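Local coordinates for malonyl acyl carrier protein transacylase (PDB 3IM8), which probably transfers the malonyl group of malonyl-CoA to holo-acyl carrier protein, releasing CoA, as a step in fatty acid synthesis, at residues K3-A9 and P83-L89; S218-F222 and M235-A241; G228-A232 and R246-V252. Residue numbers count along the deposited sequence, not the author numbering.

All three contacts lie in one acyltransferase domain but differ in depth and chemistry. Interaction 1 is the buried one, two neighbouring parallel strands held by backbone hydrogen bonds and apolar packing. Interactions 2 and 3 are each only partly buried and use the two ends of helix 240-247: interaction 2, at its start, is made by two phenylalanines packing on apolar residues and by a surface salt bridge, while interaction 3, at its far end, relies on waters and a charged network. Interactions 1 and 3 touch near the predicted active site, with L89 CD1 3.9 Å from V252 CG1. Interactions 2 and 3 meet through M235 CE and G228 CA, 4.1 Å apart; interactions 1 and 2 do not touch.

Interaction 1 of 3, residues K3-A9 and P83-L89; sequences KTAFLFA and PDMVAGL
The tightest links sit at the two ends of the pair. At the start, T4 O accepts D84 N at 2.7 Å and, weakly, M85 N at 3.4 Å, while D84 OD2 receives T4 N (2.8 Å, nearly linear), so D84 holds the strand entry twice. At the far end F8 N reaches A87 O at 2.8 Å and L89 N reaches F8 O at 2.9 Å. Between them the parallel ladder runs F6 N to M85 O (3.2 Å) and A87 N to F6 O (3.3 Å). The register is A5-M85, F6-V86, L7-A87 and F8-G88. The axes of the extended strands 4-8 and 85-88 approach to 4.5 Å at 14°, parallel. F6, F8 and V86 share one face: F6 (chi1 m) takes P83 CB 3.8 Å from its ring centroid in a CH-pi contact, and V86 CG1 lies 4.1 Å from F8 CE1 at the ring edge. F8 and V86 pack on helix 92-99, while F6 rests on I270 and I272 of strand 268-272. A5, L7, M85 and A87 line the other face, A5, L7 and A87 meeting M261 of helix 254-263. F8 and G88 draw in to 4.0 Å CA to CA; a CB on G88 would lie only 3.1 Å from F8 CB. G88 opens a GxSxG sequence, consistent with a nucleophile elbow carrying S90, the predicted active-site serine.

Interaction 2 of 3, residues S218-F222 and M235-A241; sequences SFSDF and MQKEDIA
M235 comes first, in extended conformation: its O lies 3.3 Å from F222 CE1 and its CB 4.0 Å from F222 CZ. The backbone then passes the edge of the same ring, with Q236 C at 3.8 Å and K237 N at 3.7 Å from F222 CE1. K237 has all four chi angles t, and this straight side chain runs along the F219-D221 backbone, placing CD 3.4 Å from S220 O and CE 3.6 Å from F219 O before NZ forms a salt bridge with D221 OD2 at 2.9 Å. D239 N bonds Q236 O at 3.0 Å, so the chain turns through K237 as it leads toward helix 240-247. I240 wedges between the two phenylalanines, both chi1 m: its CG2 sits 3.6 Å from the F219 ring centroid, 9° off the normal, a CH-pi contact, while CD1 lies 3.9 Å from F222 CE1. A241 closes the contact with CB 4.4 Å from F219 CE1. L97 of helix 92-99 backs F222 and I240, and L214 of helix 204-215 backs F219 and A241. An apolar seam under a surface salt bridge packs the loop after helix 204-215 on the start of helix 240-247 in the acyltransferase domain.

Interaction 3 of 3, residues G228-A232 and R246-V252; sequences GNTEA and RQVKEPV
A loop whose residues 229-231 have helical phi/psi without the regular bonds meets the end of helix 240-247 and the loop after it, beside the predicted active site of the acyltransferase fold, with a salt-bridge network at its outer side. G228 opens the segment: its O receives a weak bond from A232 N at 3.0 Å. N229 (chi1 m) points toward the other segment, its CG 3.6 Å from V252 CG1 and its CA 4.9 Å from that of V252; its N is bonded to E93. T230 comes next, its CA 5.5 Å from Q247 CA. Its OG1 lies 3.3 Å from Q247 CA, while CG2 lies over one face of the R246 guanidinium, 3.8 Å from NH1, and 3.6 Å from E250 OE1. Two waters bridge T230 to P251: one is hydrogen-bonded to T230 OG1 at 2.8 Å and to P251 O at 2.9 Å, the other donates to T230 O at 2.5 Å and P251 O at 2.8 Å. Q247 also ties the contact to the predicted active site, NE2 bonding S90 O and its backbone O bonding H199 ND1. E231 ends the contact with a long salt bridge, OE1 to R246 NH2 at 3.7 Å. R246 is held much more closely by E250, whose OE1 lies 2.7 Å from R246 NH1 and whose OE2 accepts from the same nitrogen at 3.1 Å.

Interaction 1 of 3, residues K3-A9 and P83-L89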
loop_
_atom_site.group_PDB
_atom_site.type_symbol
_atom_site.label_atom_id
_atom_site.label_comp_id
_atom_site.label_asym_id
_atom_site.label_seq_id
_atom_site.Cartn_x
_atom_site.Cartn_y
_atom_site.Cartn_z
ATOM N N LYS A 3 19.958 4.967 -7.727
ATOM C CA LYS A 3 19.901 3.762 -8.630
ATOM C C LYS A 3 18.684 2.808 -8.397
ATOM O O LYS A 3 17.932 2.551 -9.323
ATOM C CB LYS A 3 21.252 3.020 -8.633
ATOM C CG LYS A 3 21.675 2.547 -9.978
ATOM C CD LYS A 3 23.154 2.237 -10.044
ATOM C CE LYS A 3 23.387 1.481 -11.306
ATOM N NZ LYS A 3 22.223 0.544 -11.422
ATOM N N THR A 4 18.465 2.293 -7.192
ATOM C CA THR A 4 17.369 1.297 -6.980
ATOM C C THR A 4 16.296 1.782 -5.970
ATOM O O THR A 4 16.643 2.307 -4.905
ATOM C CB THR A 4 17.924 -0.096 -6.531
ATOM O OG1 THR A 4 18.734 -0.641 -7.554
ATOM C CG2 THR A 4 16.789 -1.115 -6.251
ATOM N N ALA A 5 15.000 1.619 -6.316
ATOM C CA ALA A 5 13.879 1.808 -5.341
ATOM C C ALA A 5 13.146 0.499 -4.982
ATOM O O ALA A 5 12.877 -0.313 -5.875
ATOM C CB ALA A 5 12.882 2.831 -5.864
ATOM N N PHE A 6 12.859 0.292 -3.683
ATOM C CA PHE A 6 11.997 -0.819 -3.224
ATOM C C PHE A 6 10.553 -0.284 -3.123
ATOM O O PHE A 6 10.296 0.783 -2.541
ATOM C CB PHE A 6 12.455 -1.416 -1.887
ATOM C CG PHE A 6 13.753 -2.236 -1.958
ATOM C CD1 PHE A 6 14.521 -2.322 -3.132
ATOM C CD2 PHE A 6 14.204 -2.906 -0.836
ATOM C CE1 PHE A 6 15.717 -3.084 -3.162
ATOM C CE2 PHE A 6 15.377 -3.666 -0.850
ATOM C CZ PHE A 6 16.141 -3.752 -2.015
ATOM N N LEU A 7 9.625 -1.028 -3.709
ATOM C CA LEU A 7 8.231 -0.646 -3.731
ATOM C C LEU A 7 7.500 -1.674 -2.868
ATOM O O LEU A 7 7.489 -2.864 -3.189
ATOM C CB LEU A 7 7.740 -0.706 -5.148
ATOM C CG LEU A 7 8.460 0.220 -6.138
ATOM C CD1 LEU A 7 7.889 0.016 -7.530
ATOM C CD2 LEU A 7 8.452 1.715 -5.757
ATOM N N PHE A 8 6.850 -1.231 -1.798
ATOM C CA PHE A 8 6.248 -2.231 -0.881
ATOM C C PHE A 8 4.740 -2.494 -1.120
ATOM O O PHE A 8 3.957 -1.579 -1.200
ATOM C CB PHE A 8 6.503 -1.843 0.557
ATOM C CG PHE A 8 7.957 -1.942 0.978
ATOM C CD1 PHE A 8 8.862 -0.951 0.644
ATOM C CD2 PHE A 8 8.392 -2.993 1.775
ATOM C CE1 PHE A 8 10.201 -1.024 1.059
ATOM C CE2 PHE A 8 9.690 -3.074 2.213
ATOM C CZ PHE A 8 10.617 -2.095 1.848
ATOM N N ALA A 9 4.365 -3.773 -1.227
ATOM C CA ALA A 9 2.981 -4.246 -1.290
ATOM C C ALA A 9 1.971 -3.608 -0.326
ATOM O O ALA A 9 2.302 -3.305 0.814
ATOM C CB ALA A 9 2.944 -5.824 -1.100
ATOM N N PRO A 83 18.118 -0.332 -0.643
ATOM C CA PRO A 83 17.436 0.637 -1.543
ATOM C C PRO A 83 17.958 2.071 -1.452
ATOM O O PRO A 83 18.453 2.468 -0.415
ATOM C CB PRO A 83 15.976 0.575 -1.068
ATOM C CG PRO A 83 16.076 0.231 0.334
ATOM C CD PRO A 83 17.224 -0.770 0.432
ATOM N N ASP A 84 17.838 2.836 -2.530
ATOM C CA ASP A 84 18.206 4.257 -2.512
ATOM C C ASP A 84 17.012 5.151 -2.194
ATOM O O ASP A 84 17.157 6.288 -1.686
ATOM C CB ASP A 84 18.857 4.649 -3.861
ATOM C CG ASP A 84 20.137 3.839 -4.128
ATOM O OD1 ASP A 84 21.082 4.009 -3.357
ATOM O OD2 ASP A 84 20.174 2.983 -5.033
ATOM N N MET A 85 15.824 4.637 -2.498
ATOM C CA MET A 85 14.545 5.320 -2.201
ATOM C C MET A 85 13.492 4.248 -1.965
ATOM O O MET A 85 13.611 3.145 -2.505
ATOM C CB MET A 85 14.068 6.212 -3.372
ATOM C CG MET A 85 15.036 7.286 -3.791
ATOM S SD MET A 85 14.347 8.493 -4.943
ATOM C CE MET A 85 13.013 9.149 -4.014
ATOM N N VAL A 86 12.458 4.569 -1.191
ATOM C CA VAL A 86 11.341 3.640 -0.968
ATOM C C VAL A 86 9.978 4.301 -1.159
ATOM O O VAL A 86 9.881 5.500 -1.120
ATOM C CB VAL A 86 11.372 2.975 0.435
ATOM C CG1 VAL A 86 12.666 2.169 0.636
ATOM C CG2 VAL A 86 11.167 4.026 1.557
ATOM N N ALA A 87 8.931 3.473 -1.301
ATOM C CA ALA A 87 7.535 3.881 -1.330
ATOM C C ALA A 87 6.772 2.568 -1.114
ATOM O O ALA A 87 7.339 1.474 -1.277
ATOM C CB ALA A 87 7.162 4.495 -2.715
ATOM N N GLY A 88 5.502 2.670 -0.757
ATOM C CA GLY A 88 4.677 1.470 -0.558
ATOM C C GLY A 88 3.223 1.867 -0.735
ATOM O O GLY A 88 2.867 3.027 -0.490
ATOM N N LEU A 89 2.389 0.917 -1.159
ATOM C CA LEU A 89 0.982 1.201 -1.442
ATOM C C LEU A 89 0.181 1.159 -0.163
ATOM O O LEU A 89 -0.060 0.086 0.397
ATOM C CB LEU A 89 0.398 0.214 -2.466
ATOM C CG LEU A 89 -1.084 0.314 -2.831
ATOM C CD1 LEU A 89 -1.272 1.474 -3.781
ATOM C CD2 LEU A 89 -1.604 -1.037 -3.454
#

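Interaction 2 of 3, residues S218-F222 and M235-A241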
loop_
_atom_site.group_PDB
_atom_site.type_symbol
_atom_site.label_atom_id
_atom_site.label_comp_id
_atom_site.label_asym_id
_atom_site.label_seq_id
_atom_site.Cartn_x
_atom_site.Cartn_y
_atom_site.Cartn_z
ATOM N N SER A 218 6.918 7.719 18.058
ATOM C CA SER A 218 8.069 8.547 18.017
ATOM C C SER A 218 8.843 8.139 16.775
ATOM O O SER A 218 9.370 7.026 16.704
ATOM C CB SER A 218 8.866 8.289 19.312
ATOM O OG SER A 218 10.244 8.529 19.133
ATOM N N PHE A 219 8.922 9.037 15.792
ATOM C CA PHE A 219 9.619 8.709 14.555
ATOM C C PHE A 219 11.096 9.137 14.662
ATOM O O PHE A 219 11.394 10.004 15.495
ATOM C CB PHE A 219 8.879 9.303 13.342
ATOM C CG PHE A 219 7.490 8.720 13.144
ATOM C CD1 PHE A 219 6.375 9.370 13.627
ATOM C CD2 PHE A 219 7.315 7.496 12.506
ATOM C CE1 PHE A 219 5.109 8.847 13.453
ATOM C CE2 PHE A 219 6.046 6.955 12.328
ATOM C CZ PHE A 219 4.944 7.631 12.817
ATOM N N SER A 220 11.986 8.489 13.878
ATOM C CA SER A 220 13.448 8.772 13.815
ATOM C C SER A 220 13.802 9.446 12.514
ATOM O O SER A 220 12.941 9.650 11.656
ATOM C CB SER A 220 14.290 7.485 13.876
ATOM O OG SER A 220 14.304 6.869 15.161
ATOM N N ASP A 221 15.090 9.758 12.353
ATOM C CA ASP A 221 15.618 10.314 11.108
ATOM C C ASP A 221 15.488 9.299 9.958
ATOM O O ASP A 221 15.704 8.098 10.180
ATOM C CB ASP A 221 17.121 10.620 11.312
ATOM C CG ASP A 221 17.377 11.960 12.016
ATOM O OD1 ASP A 221 18.555 12.237 12.383
ATOM O OD2 ASP A 221 16.414 12.750 12.150
ATOM N N PHE A 222 15.157 9.766 8.754
ATOM C CA PHE A 222 15.171 8.931 7.531
ATOM C C PHE A 222 16.594 8.507 7.178
ATOM O O PHE A 222 17.477 9.349 7.099
ATOM C CB PHE A 222 14.554 9.666 6.327
ATOM C CG PHE A 222 13.013 9.710 6.335
ATOM C CD1 PHE A 222 12.334 10.859 6.738
ATOM C CD2 PHE A 222 12.254 8.597 5.941
ATOM C CE1 PHE A 222 10.931 10.912 6.727
ATOM C CE2 PHE A 222 10.843 8.631 5.922
ATOM C CZ PHE A 222 10.177 9.767 6.316
ATOM N N MET A 235 9.130 12.429 1.753
ATOM C CA MET A 235 8.592 12.771 3.062
ATOM C C MET A 235 9.665 13.304 4.036
ATOM O O MET A 235 10.800 12.837 4.046
ATOM C CB MET A 235 7.862 11.548 3.628
ATOM C CG MET A 235 7.051 11.841 4.889
ATOM S SD MET A 235 6.186 10.381 5.449
ATOM C CE MET A 235 4.895 10.277 4.294
ATOM N N GLN A 236 9.272 14.300 4.840
ATOM C CA GLN A 236 10.119 14.957 5.851
ATOM C C GLN A 236 9.681 14.509 7.205
ATOM O O GLN A 236 8.507 14.280 7.406
ATOM C CB GLN A 236 10.050 16.505 5.767
ATOM C CG GLN A 236 10.183 17.134 4.352
ATOM C CD GLN A 236 11.578 16.904 3.766
ATOM O OE1 GLN A 236 12.574 17.380 4.331
ATOM N NE2 GLN A 236 11.665 16.161 2.645
ATOM N N LYS A 237 10.642 14.355 8.122
ATOM C CA LYS A 237 10.423 13.699 9.412
ATOM C C LYS A 237 9.337 14.396 10.213
ATOM O O LYS A 237 8.515 13.730 10.870
ATOM C CB LYS A 237 11.736 13.620 10.222
ATOM C CG LYS A 237 11.636 13.119 11.666
ATOM C CD LYS A 237 13.041 13.036 12.276
ATOM C CE LYS A 237 13.060 12.711 13.762
ATOM N NZ LYS A 237 14.490 12.615 14.277
ATOM N N GLU A 238 9.313 15.725 10.134
ATOM C CA GLU A 238 8.441 16.520 10.986
ATOM C C GLU A 238 6.990 16.428 10.512
ATOM O O GLU A 238 6.093 16.890 11.189
ATOM C CB GLU A 238 8.954 17.977 10.997
ATOM C CG GLU A 238 8.924 18.711 9.633
ATOM C CD GLU A 238 10.230 18.592 8.804
ATOM O OE1 GLU A 238 10.261 19.224 7.719
ATOM O OE2 GLU A 238 11.215 17.898 9.196
ATOM N N ASP A 239 6.774 15.836 9.330
ATOM C CA ASP A 239 5.444 15.728 8.711
ATOM C C ASP A 239 4.839 14.344 8.746
ATOM O O ASP A 239 3.664 14.207 8.466
ATOM C CB ASP A 239 5.470 16.085 7.211
ATOM C CG ASP A 239 5.812 17.552 6.937
ATOM O OD1 ASP A 239 5.427 18.438 7.721
ATOM O OD2 ASP A 239 6.463 17.794 5.907
ATOM N N ILE A 240 5.639 13.307 8.976
ATOM C CA ILE A 240 5.105 11.913 8.944
ATOM C C ILE A 240 3.655 11.727 9.520
ATOM O O ILE A 240 2.778 11.233 8.828
ATOM C CB ILE A 240 6.097 10.913 9.597
ATOM C CG1 ILE A 240 7.465 10.971 8.907
ATOM C CG2 ILE A 240 5.538 9.456 9.632
ATOM C CD1 ILE A 240 8.583 10.490 9.807
ATOM N N ALA A 241 3.408 12.076 10.784
ATOM C CA ALA A 241 2.113 11.731 11.413
ATOM C C ALA A 241 0.949 12.467 10.779
ATOM O O ALA A 241 -0.135 11.889 10.584
ATOM C CB ALA A 241 2.160 12.055 12.811
#

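Interaction 3 of 3, residues G228-A232 and R246-V252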
loop_
_atom_site.group_PDB
_atom_site.type_symbol
_atom_site.label_atom_id
_atom_site.label_comp_id
_atom_site.label_asym_id
_atom_site.label_seq_id
_atom_site.Cartn_x
_atom_site.Cartn_y
_atom_site.Cartn_z
ATOM N N GLY A 228 6.064 9.771 -0.395
ATOM C CA GLY A 228 4.769 9.506 0.231
ATOM C C GLY A 228 3.596 9.430 -0.722
ATOM O O GLY A 228 3.564 10.084 -1.757
ATOM N N ASN A 229 2.604 8.629 -0.355
ATOM C CA ASN A 229 1.399 8.400 -1.158
ATOM C C ASN A 229 0.568 9.664 -1.391
ATOM O O ASN A 229 0.024 9.904 -2.491
ATOM C CB ASN A 229 0.519 7.360 -0.431
ATOM C CG ASN A 229 1.025 5.915 -0.578
ATOM O OD1 ASN A 229 1.962 5.582 -1.365
ATOM N ND2 ASN A 229 0.389 5.051 0.153
ATOM N N THR A 230 0.475 10.467 -0.332
ATOM C CA THR A 230 -0.489 11.576 -0.285
ATOM C C THR A 230 -0.016 12.736 -1.164
ATOM O O THR A 230 -0.750 13.167 -2.098
ATOM C CB THR A 230 -0.779 12.007 1.182
ATOM O OG1 THR A 230 -1.139 10.857 1.946
ATOM C CG2 THR A 230 -1.867 13.042 1.234
ATOM N N GLU A 231 1.231 13.164 -0.923
ATOM C CA GLU A 231 1.770 14.335 -1.611
ATOM C C GLU A 231 2.587 13.978 -2.841
ATOM O O GLU A 231 2.941 14.855 -3.607
ATOM C CB GLU A 231 2.650 15.152 -0.669
ATOM C CG GLU A 231 1.935 15.662 0.590
ATOM C CD GLU A 231 1.108 16.933 0.360
ATOM O OE1 GLU A 231 0.030 16.910 -0.293
ATOM O OE2 GLU A 231 1.541 17.980 0.891
ATOM N N ALA A 232 2.839 12.681 -3.051
ATOM C CA ALA A 232 3.742 12.200 -4.111
ATOM C C ALA A 232 5.032 13.025 -4.040
ATOM O O ALA A 232 5.454 13.599 -5.026
ATOM C CB ALA A 232 3.093 12.290 -5.461
ATOM N N ARG A 246 -3.671 11.938 7.097
ATOM C CA ARG A 246 -4.424 12.225 5.849
ATOM C C ARG A 246 -4.452 11.060 4.859
ATOM O O ARG A 246 -5.424 10.895 4.122
ATOM C CB ARG A 246 -3.918 13.492 5.176
ATOM C CG ARG A 246 -4.155 14.747 6.067
ATOM C CD ARG A 246 -4.035 16.028 5.273
ATOM N NE ARG A 246 -2.672 16.237 4.808
ATOM C CZ ARG A 246 -2.297 16.381 3.536
ATOM N NH1 ARG A 246 -3.153 16.320 2.533
ATOM N NH2 ARG A 246 -1.030 16.590 3.262
ATOM N N GLN A 247 -3.378 10.269 4.840
ATOM C CA GLN A 247 -3.259 9.179 3.876
ATOM C C GLN A 247 -4.497 8.277 3.791
ATOM O O GLN A 247 -4.868 7.884 2.678
ATOM C CB GLN A 247 -2.007 8.331 4.137
ATOM C CG GLN A 247 -1.717 7.271 3.102
ATOM C CD GLN A 247 -1.290 5.943 3.773
ATOM O OE1 GLN A 247 -1.872 5.526 4.794
ATOM N NE2 GLN A 247 -0.275 5.291 3.208
ATOM N N VAL A 248 -5.118 7.962 4.933
ATOM C CA VAL A 248 -6.279 7.026 5.000
ATOM C C VAL A 248 -7.560 7.628 4.377
ATOM O O VAL A 248 -8.458 6.918 3.922
ATOM C CB VAL A 248 -6.498 6.376 6.448
ATOM C CG1 VAL A 248 -5.299 5.544 6.894
ATOM C CG2 VAL A 248 -6.813 7.419 7.518
ATOM N N LYS A 249 -7.594 8.957 4.280
ATOM C CA LYS A 249 -8.774 9.652 3.776
ATOM C C LYS A 249 -8.502 10.474 2.515
ATOM O O LYS A 249 -9.379 11.196 2.073
ATOM C CB LYS A 249 -9.386 10.535 4.903
ATOM C CG LYS A 249 -8.487 11.750 5.266
ATOM C CD LYS A 249 -9.103 12.680 6.310
ATOM C CE LYS A 249 -7.979 13.340 7.068
ATOM N NZ LYS A 249 -8.476 14.543 7.732
ATOM N N GLU A 250 -7.294 10.398 1.940
ATOM C CA GLU A 250 -6.967 11.120 0.675
ATOM C C GLU A 250 -6.428 10.177 -0.435
ATOM O O GLU A 250 -6.004 9.048 -0.129
ATOM C CB GLU A 250 -5.985 12.262 0.972
ATOM C CG GLU A 250 -6.638 13.351 1.785
ATOM C CD GLU A 250 -5.765 14.558 2.013
ATOM O OE1 GLU A 250 -4.924 14.900 1.158
ATOM O OE2 GLU A 250 -5.953 15.176 3.064
ATOM N N PRO A 251 -6.452 10.609 -1.720
ATOM C CA PRO A 251 -6.009 9.718 -2.822
ATOM C C PRO A 251 -4.554 9.229 -2.649
ATOM O O PRO A 251 -3.703 9.969 -2.221
ATOM C CB PRO A 251 -6.164 10.579 -4.078
ATOM C CG PRO A 251 -7.123 11.680 -3.694
ATOM C CD PRO A 251 -6.983 11.900 -2.231
ATOM N N VAL A 252 -4.309 7.957 -2.940
ATOM C CA VAL A 252 -2.950 7.426 -3.167
ATOM C C VAL A 252 -2.449 7.684 -4.610
ATOM O O VAL A 252 -3.021 7.250 -5.601
ATOM C CB VAL A 252 -2.888 5.939 -2.819
ATOM C CG1 VAL A 252 -1.500 5.347 -3.148
ATOM C CG2 VAL A 252 -3.223 5.711 -1.345
HETATM O O HOH W 1 -2.988 9.241 0.514
HETATM O O HOH W 2 -3.110 12.720 -2.602
#